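Local coordinates for protein putative polyketide cyclase (Silicibacter sp. TM1040, PDB 3F8H) that is of unknown function but has a SnoaL-like domain and may act as a polyketide cyclase, at residues 29-32 with 38-41; 103-106 with 110-113; 44-49 with 126-131. All coordinates share one frame; numbering follows the deposited sequence.

Contact 1: residues 29-32 with 38-41; sequences DAFN and GMLA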
loop_
_atom_site.group_PDB
_atom_site.type_symbol
_atom_site.label_atom_id
_atom_site.label_comp_id
_atom_site.label_asym_id
_atom_site.label_seq_id
_atom_site.Cartn_x
_atom_site.Cartn_y
_atom_site.Cartn_z
ATOM N N ASP A 29 0.574 -17.637 -2.923
ATOM C CA ASP A 29 0.002 -18.982 -3.005
ATOM C C ASP A 29 0.539 -19.828 -1.849
ATOM O O ASP A 29 -0.195 -20.592 -1.215
ATOM C CB ASP A 29 0.332 -19.697 -4.326
ATOM C CG ASP A 29 -0.537 -19.250 -5.474
ATOM O OD1 ASP A 29 -1.590 -18.625 -5.223
ATOM O OD2 ASP A 29 -0.161 -19.553 -6.632
ATOM N N ALA A 30 1.826 -19.687 -1.572
ATOM C CA ALA A 30 2.460 -20.458 -0.457
ATOM C C ALA A 30 1.833 -20.020 0.881
ATOM O O ALA A 30 1.474 -20.827 1.735
ATOM C CB ALA A 30 4.005 -20.266 -0.443
ATOM N N PHE A 31 1.695 -18.712 1.044
ATOM C CA PHE A 31 1.046 -18.118 2.215
ATOM C C PHE A 31 -0.320 -18.750 2.466
ATOM O O PHE A 31 -0.621 -19.205 3.555
ATOM C CB PHE A 31 0.912 -16.581 2.058
ATOM C CG PHE A 31 0.238 -15.900 3.233
ATOM C CD1 PHE A 31 -1.143 -15.801 3.291
ATOM C CD2 PHE A 31 0.980 -15.372 4.288
ATOM C CE1 PHE A 31 -1.789 -15.202 4.380
ATOM C CE2 PHE A 31 0.338 -14.773 5.377
ATOM C CZ PHE A 31 -1.052 -14.693 5.418
ATOM N N ASN A 32 -1.137 -18.773 1.424
ATOM C CA ASN A 32 -2.480 -19.302 1.503
ATOM C C ASN A 32 -2.504 -20.782 1.876
ATOM O O ASN A 32 -3.460 -21.249 2.490
ATOM C CB ASN A 32 -3.248 -19.110 0.188
ATOM C CG ASN A 32 -3.939 -17.753 0.110
ATOM O OD1 ASN A 32 -4.109 -17.077 1.137
ATOM N ND2 ASN A 32 -4.376 -17.355 -1.102
ATOM N N GLY A 38 7.648 -22.519 1.110
ATOM C CA GLY A 38 7.400 -21.988 -0.220
ATOM C C GLY A 38 7.621 -20.493 -0.269
ATOM O O GLY A 38 8.121 -19.951 -1.257
HETATM N N MSE A 39 7.275 -19.814 0.815
HETATM C CA MSE A 39 7.465 -18.343 0.892
HETATM C C MSE A 39 8.932 -18.002 0.980
HETATM O O MSE A 39 9.456 -17.114 0.279
HETATM C CB MSE A 39 6.755 -17.770 2.115
HETATM C CG MSE A 39 5.272 -17.927 2.055
HETATM SE SE MSE A 39 4.393 -17.463 3.771
HETATM C CE MSE A 39 4.677 -15.569 3.681
ATOM N N LEU A 40 9.624 -18.757 1.824
ATOM C CA LEU A 40 11.040 -18.508 2.056
ATOM C C LEU A 40 11.853 -18.682 0.792
ATOM O O LEU A 40 12.832 -17.955 0.534
ATOM C CB LEU A 40 11.583 -19.419 3.177
ATOM C CG LEU A 40 11.099 -19.030 4.569
ATOM C CD1 LEU A 40 11.281 -20.201 5.558
ATOM C CD2 LEU A 40 11.804 -17.741 5.017
ATOM N N ALA A 41 11.408 -19.639 0.005
ATOM C CA ALA A 41 12.059 -19.985 -1.256
ATOM C C ALA A 41 11.960 -18.839 -2.310
ATOM O O ALA A 41 12.723 -18.764 -3.281
ATOM C CB ALA A 41 11.462 -21.328 -1.821
#
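Phe31 and Met39, a selenomethionine, are set alongside each other by their torsions: CG of Phe31 stands anti to the backbone N (chi1 180°), while the Met39 chain runs out from its own helix and bends at chi3 (71°), which carries CE round to the ring. The two side chains point the same way, and contact is made at the ring edge. Met39 CE lies near the ring plane, 3.8 Å from Phe31 CD2. Its SE atom is 5.3 Å from the centroid of the Phe31 ring on a line 74° off the ring normal, an oblique Met-aromatic contact. The same SE rests against the root of the side chain, 3.7 Å from Phe31 CA.

These residues join helix 23-33 to helix 36-40, two successive helices of the SnoaL-like domain. Asp35, in the short connection, and Asp37, in the first turn of helix 36-40, both bind the calcium ion. Around the pair, Phe31 also packs on Glu76 and Leu78 of strand 74-85, and Met39 on Phe63 of helix 60-73.

No hydrogen bond crosses between the two segments; the second half of the contact is a close backbone approach, with Ala30 and Gly38 CA atoms 5.2 Å apart. Ala30 CB points at the other helix and meets Met39 N at 3.5 Å and Gly38 C at 3.6 Å. It also touches the Met39 chain, its CB lying 3.6 Å from Met39 CG. A CB modelled on Gly38 would fall 2.9 Å from Ala30 CB, a clash, which suggests that the absence of a side chain at Gly38 is what allows this spacing.

Contact 2: residues 103-106 with 110-113; sequences LATD and PEAR
The methyl group of Ala112 sits over the face of the peptide link between Ala104 and Thr105, with Ala112 CB 3.3 Å from Ala104 C. The same methyl is 3.7 Å from Leu103 C, so it lies mainly against the backbone of 103-105, with Thr105 OG1 also within 3.7 Å of Ala112 CB. Both segments belong to the long connection of a beta-hairpin, between the neighbouring antiparallel strands 91-102 and 115-128, and neither is itself a regular strand.

The polar evidence centres on Thr105. Its chi1 of -55° puts OG1 beside the backbone N and anti to the carbonyl carbon, and OG1 thereby receives the amide of Ala112. That bond, from Ala112 N to Thr105 OG1, is 2.9 Å long and nearly straight, at 177°. It is the one direct hydrogen bond between the segments, so a threonine hydroxyl, rather than a backbone ladder, ties the two arms of the loop. The other branch of Thr105, CG2, reaches the carbonyl of Pro110, 3.6 Å from Pro110 O.

A water adds a second link. It donates to Ala112 O at 2.8 Å and lies 3.3 Å from Thr105 OG1. The water and the amide thus both meet the hydroxyl of this exposed residue.

Tyr102 OH bonds both Asp106 N and Pro110 O, so a side chain at the base of the loop joins its two arms further along. Pro110 packs on helix 141-149, and the Asp106 carboxylate bonds His69 and Tyr74.

Glu111, whose CB points away, still brings its CG near the hydroxyl, 4.0 Å from Thr105 OG1.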
loop_
_atom_site.group_PDB
_atom_site.type_symbol
_atom_site.label_atom_id
_atom_site.label_comp_id
_atom_site.label_asym_id
_atom_site.label_seq_id
_atom_site.Cartn_x
_atom_site.Cartn_y
_atom_site.Cartn_z
ATOM N N LEU A 103 -6.397 -15.631 16.422
ATOM C CA LEU A 103 -6.200 -16.849 17.232
ATOM C C LEU A 103 -5.546 -16.635 18.571
ATOM O O LEU A 103 -5.942 -17.220 19.562
ATOM C CB LEU A 103 -5.335 -17.854 16.468
ATOM C CG LEU A 103 -5.760 -18.266 15.054
ATOM C CD1 LEU A 103 -4.671 -19.147 14.445
ATOM C CD2 LEU A 103 -7.118 -18.967 15.104
ATOM N N ALA A 104 -4.510 -15.819 18.577
ATOM C CA ALA A 104 -3.778 -15.537 19.807
ATOM C C ALA A 104 -3.259 -14.128 19.822
ATOM O O ALA A 104 -2.901 -13.581 18.807
ATOM C CB ALA A 104 -2.630 -16.573 20.022
ATOM N N THR A 105 -3.222 -13.543 20.997
ATOM C CA THR A 105 -2.867 -12.129 21.135
ATOM C C THR A 105 -1.485 -11.754 20.656
ATOM O O THR A 105 -0.479 -12.404 20.967
ATOM C CB THR A 105 -3.063 -11.656 22.583
ATOM O OG1 THR A 105 -4.401 -11.951 22.984
ATOM C CG2 THR A 105 -2.808 -10.155 22.731
ATOM N N ASP A 106 -1.465 -10.709 19.845
ATOM C CA ASP A 106 -0.225 -10.157 19.303
ATOM C C ASP A 106 0.105 -8.925 20.132
ATOM O O ASP A 106 -0.683 -7.985 20.231
ATOM C CB ASP A 106 -0.399 -9.798 17.847
ATOM C CG ASP A 106 0.916 -9.638 17.113
ATOM O OD1 ASP A 106 2.010 -9.730 17.708
ATOM O OD2 ASP A 106 0.856 -9.426 15.894
ATOM N N PRO A 110 -5.235 -5.781 20.357
ATOM C CA PRO A 110 -6.213 -6.257 21.326
ATOM C C PRO A 110 -6.180 -7.741 21.598
ATOM O O PRO A 110 -5.519 -8.522 20.916
ATOM C CB PRO A 110 -7.556 -5.898 20.705
ATOM C CG PRO A 110 -7.261 -4.840 19.691
ATOM C CD PRO A 110 -5.848 -5.039 19.243
ATOM N N GLU A 111 -6.961 -8.113 22.594
ATOM C CA GLU A 111 -7.023 -9.505 23.024
ATOM C C GLU A 111 -7.652 -10.367 21.955
ATOM O O GLU A 111 -8.678 -10.033 21.383
ATOM C CB GLU A 111 -7.791 -9.645 24.333
ATOM C CG GLU A 111 -7.884 -11.088 24.858
ATOM C CD GLU A 111 -8.783 -11.208 26.089
ATOM O OE1 GLU A 111 -9.022 -10.180 26.750
ATOM O OE2 GLU A 111 -9.248 -12.328 26.398
ATOM N N ALA A 112 -6.997 -11.488 21.681
ATOM C CA ALA A 112 -7.521 -12.479 20.706
ATOM C C ALA A 112 -8.671 -13.237 21.362
ATOM O O ALA A 112 -8.576 -13.683 22.493
ATOM C CB ALA A 112 -6.442 -13.458 20.254
ATOM N N ARG A 113 -9.756 -13.363 20.611
ATOM C CA ARG A 113 -10.953 -14.066 21.069
ATOM C C ARG A 113 -11.597 -14.810 19.910
ATOM O O ARG A 113 -12.787 -15.052 19.897
ATOM C CB ARG A 113 -11.969 -13.075 21.677
ATOM C CG ARG A 113 -11.437 -12.281 22.867
ATOM C CD ARG A 113 -12.452 -11.254 23.388
ATOM N NE ARG A 113 -12.592 -10.086 22.508
ATOM C CZ ARG A 113 -13.578 -9.923 21.625
ATOM N NH1 ARG A 113 -14.541 -10.832 21.526
ATOM N NH2 ARG A 113 -13.619 -8.828 20.862
HETATM O O HOH W 1 -6.514 -14.039 24.405
#

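Contact 3: residues 44-49 with 126-131; sequences SEDVAH and DLRDGL
Asp46 and Arg128 carry the charged part of this contact, which brings together two tight turns. Ser44 to Val47 is a type I beta turn at a corner of the chain, and Arg128 to Leu131 is the type I' turn of a two-residue beta-hairpin linking strands 115-128 and 131-139.

The salt bridge comes first. Arg128 NH2 donates to Asp46 OD1 at 2.9 Å with an angle of 152°, reaching the oxygen on its syn side, somewhat out of the carboxylate plane. The carboxylate meets the guanidinium at its edge, yet the two planes are 51° apart, so the pairing is twisted. The remaining bonds are weak: Arg128 NH2 to Asp46 OD2 is 3.2 Å and Arg128 NH1 to Asp46 OD2 is 3.4 Å. A bend at chi3 (65°) turns the guanidinium of Arg128 toward the aspartate.

A hydroxyl bond supports the acid. Ser44 OG donates to Asp46 OD1 over a short 2.5 Å, so this oxygen accepts from both serine and arginine. Putting an alanine in place of Ser44 removes one of the two donors to Asp46 OD1, and the carboxylate would probably be freer to turn away from the guanidinium.

Backbone bonds define the hairpin: Arg128 and Leu131 form a hydrogen-bonded pair, with Arg128 N to Leu131 O at 2.9 Å and Leu131 N to Arg128 O at 3.0 Å. Asp129 and Gly130, at its tip, both have positive phi.

Van der Waals packing completes the account. Ser44, which also pairs through its backbone with Ile132, has its CB 3.9 Å from Arg128 NH2, and Leu131 CB lies 3.9 Å from Ser44 N.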
loop_
_atom_site.group_PDB
_atom_site.type_symbol
_atom_site.label_atom_id
_atom_site.label_comp_id
_atom_site.label_asym_id
_atom_site.label_seq_id
_atom_site.Cartn_x
_atom_site.Cartn_y
_atom_site.Cartn_z
ATOM N N SER A 44 15.265 -13.585 -1.337
ATOM C CA SER A 44 16.734 -13.525 -1.348
ATOM C C SER A 44 17.277 -13.643 0.084
ATOM O O SER A 44 16.581 -13.381 1.060
ATOM C CB SER A 44 17.262 -12.216 -1.964
ATOM O OG SER A 44 16.949 -11.118 -1.136
ATOM N N GLU A 45 18.543 -14.050 0.170
ATOM C CA GLU A 45 19.221 -14.231 1.448
ATOM C C GLU A 45 19.302 -12.915 2.182
ATOM O O GLU A 45 19.356 -12.852 3.404
ATOM C CB GLU A 45 20.624 -14.808 1.240
ATOM C CG GLU A 45 20.631 -16.259 0.782
ATOM C CD GLU A 45 20.288 -17.211 1.907
ATOM O OE1 GLU A 45 19.941 -16.717 2.997
ATOM O OE2 GLU A 45 20.409 -18.446 1.721
ATOM N N ASP A 46 19.275 -11.842 1.421
ATOM C CA ASP A 46 19.380 -10.476 2.007
ATOM C C ASP A 46 18.042 -9.712 2.057
ATOM O O ASP A 46 17.958 -8.493 2.212
ATOM C CB ASP A 46 20.442 -9.692 1.293
ATOM C CG ASP A 46 20.133 -9.481 -0.166
ATOM O OD1 ASP A 46 19.256 -10.181 -0.718
ATOM O OD2 ASP A 46 20.794 -8.615 -0.758
ATOM N N VAL A 47 16.977 -10.468 2.005
ATOM C CA VAL A 47 15.637 -9.862 2.011
ATOM C C VAL A 47 15.439 -8.873 3.183
ATOM O O VAL A 47 15.790 -9.141 4.332
ATOM C CB VAL A 47 14.541 -10.921 2.026
ATOM C CG1 VAL A 47 14.602 -11.736 3.359
ATOM C CG2 VAL A 47 13.155 -10.263 1.753
ATOM N N ALA A 48 14.931 -7.696 2.818
ATOM C CA ALA A 48 14.588 -6.651 3.735
ATOM C C ALA A 48 13.089 -6.578 3.882
ATOM O O ALA A 48 12.374 -6.115 2.994
ATOM C CB ALA A 48 15.176 -5.274 3.297
ATOM N N HIS A 49 12.645 -6.995 5.074
ATOM C CA HIS A 49 11.253 -7.001 5.477
ATOM C C HIS A 49 10.999 -5.746 6.297
ATOM O O HIS A 49 11.447 -5.575 7.433
ATOM C CB HIS A 49 10.944 -8.268 6.234
ATOM C CG HIS A 49 9.549 -8.349 6.761
ATOM N ND1 HIS A 49 9.236 -9.081 7.893
ATOM C CD2 HIS A 49 8.388 -7.807 6.330
ATOM C CE1 HIS A 49 7.942 -9.003 8.118
ATOM N NE2 HIS A 49 7.404 -8.219 7.196
ATOM N N ASP A 126 10.518 -5.337 -4.039
ATOM C CA ASP A 126 11.668 -5.221 -4.925
ATOM C C ASP A 126 12.096 -6.679 -5.201
ATOM O O ASP A 126 11.966 -7.555 -4.364
ATOM C CB ASP A 126 12.879 -4.535 -4.331
ATOM C CG ASP A 126 12.659 -3.078 -3.942
ATOM O OD1 ASP A 126 11.751 -2.406 -4.425
ATOM O OD2 ASP A 126 13.469 -2.596 -3.103
ATOM N N LEU A 127 12.624 -6.908 -6.383
ATOM C CA LEU A 127 13.147 -8.231 -6.780
ATOM C C LEU A 127 14.446 -8.103 -7.519
ATOM O O LEU A 127 14.666 -7.139 -8.224
ATOM C CB LEU A 127 12.147 -8.959 -7.688
ATOM C CG LEU A 127 10.725 -9.233 -7.163
ATOM C CD1 LEU A 127 9.749 -8.141 -7.688
ATOM C CD2 LEU A 127 10.284 -10.599 -7.621
ATOM N N ARG A 128 15.291 -9.099 -7.339
ATOM C CA ARG A 128 16.549 -9.196 -8.044
ATOM C C ARG A 128 16.801 -10.679 -8.396
ATOM O O ARG A 128 16.619 -11.580 -7.579
ATOM C CB ARG A 128 17.677 -8.628 -7.196
ATOM C CG ARG A 128 19.053 -8.775 -7.816
ATOM C CD ARG A 128 20.164 -8.463 -6.795
ATOM N NE ARG A 128 20.188 -9.433 -5.687
ATOM C CZ ARG A 128 20.074 -9.129 -4.389
ATOM N NH1 ARG A 128 19.983 -7.865 -3.987
ATOM N NH2 ARG A 128 20.100 -10.094 -3.481
ATOM N N ASP A 129 17.122 -10.916 -9.655
ATOM C CA ASP A 129 17.399 -12.268 -10.141
ATOM C C ASP A 129 16.248 -13.206 -9.806
ATOM O O ASP A 129 16.454 -14.378 -9.475
ATOM C CB ASP A 129 18.655 -12.803 -9.496
ATOM C CG ASP A 129 19.912 -12.088 -9.962
ATOM O OD1 ASP A 129 19.877 -11.423 -11.013
ATOM O OD2 ASP A 129 20.946 -12.238 -9.276
ATOM N N GLY A 130 15.059 -12.642 -9.795
ATOM C CA GLY A 130 13.812 -13.425 -9.604
ATOM C C GLY A 130 13.352 -13.677 -8.172
ATOM O O GLY A 130 12.362 -14.373 -7.902
ATOM N N LEU A 131 14.107 -13.119 -7.256
ATOM C CA LEU A 131 13.842 -13.262 -5.862
ATOM C C LEU A 131 13.468 -11.938 -5.194
ATOM O O LEU A 131 13.957 -10.886 -5.510
ATOM C CB LEU A 131 15.063 -13.867 -5.176
ATOM C CG LEU A 131 15.400 -15.281 -5.703
ATOM C CD1 LEU A 131 16.662 -15.801 -5.072
ATOM C CD2 LEU A 131 14.212 -16.223 -5.426
#

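How the contacts relate
Along the chain contact 1 closes first; contact 3 then opens at 44-49 and returns at 126-131, with both segments of contact 2 falling in between. Contacts 1 and 3 are neighbours, their centres 14 Å apart, and they touch where Ala41 O lies 3.6 Å from Leu131 CD2. Contact 2 is remote: its centre is 24 Å from that of contact 1 and 31 Å from that of contact 3, which lies on the opposite side of the chain's centre. Contact 1 pairs two helices nearer the middle of the fold, while contacts 2 and 3 lie at the two ends of strand 115-128, in the loop before it and at its close.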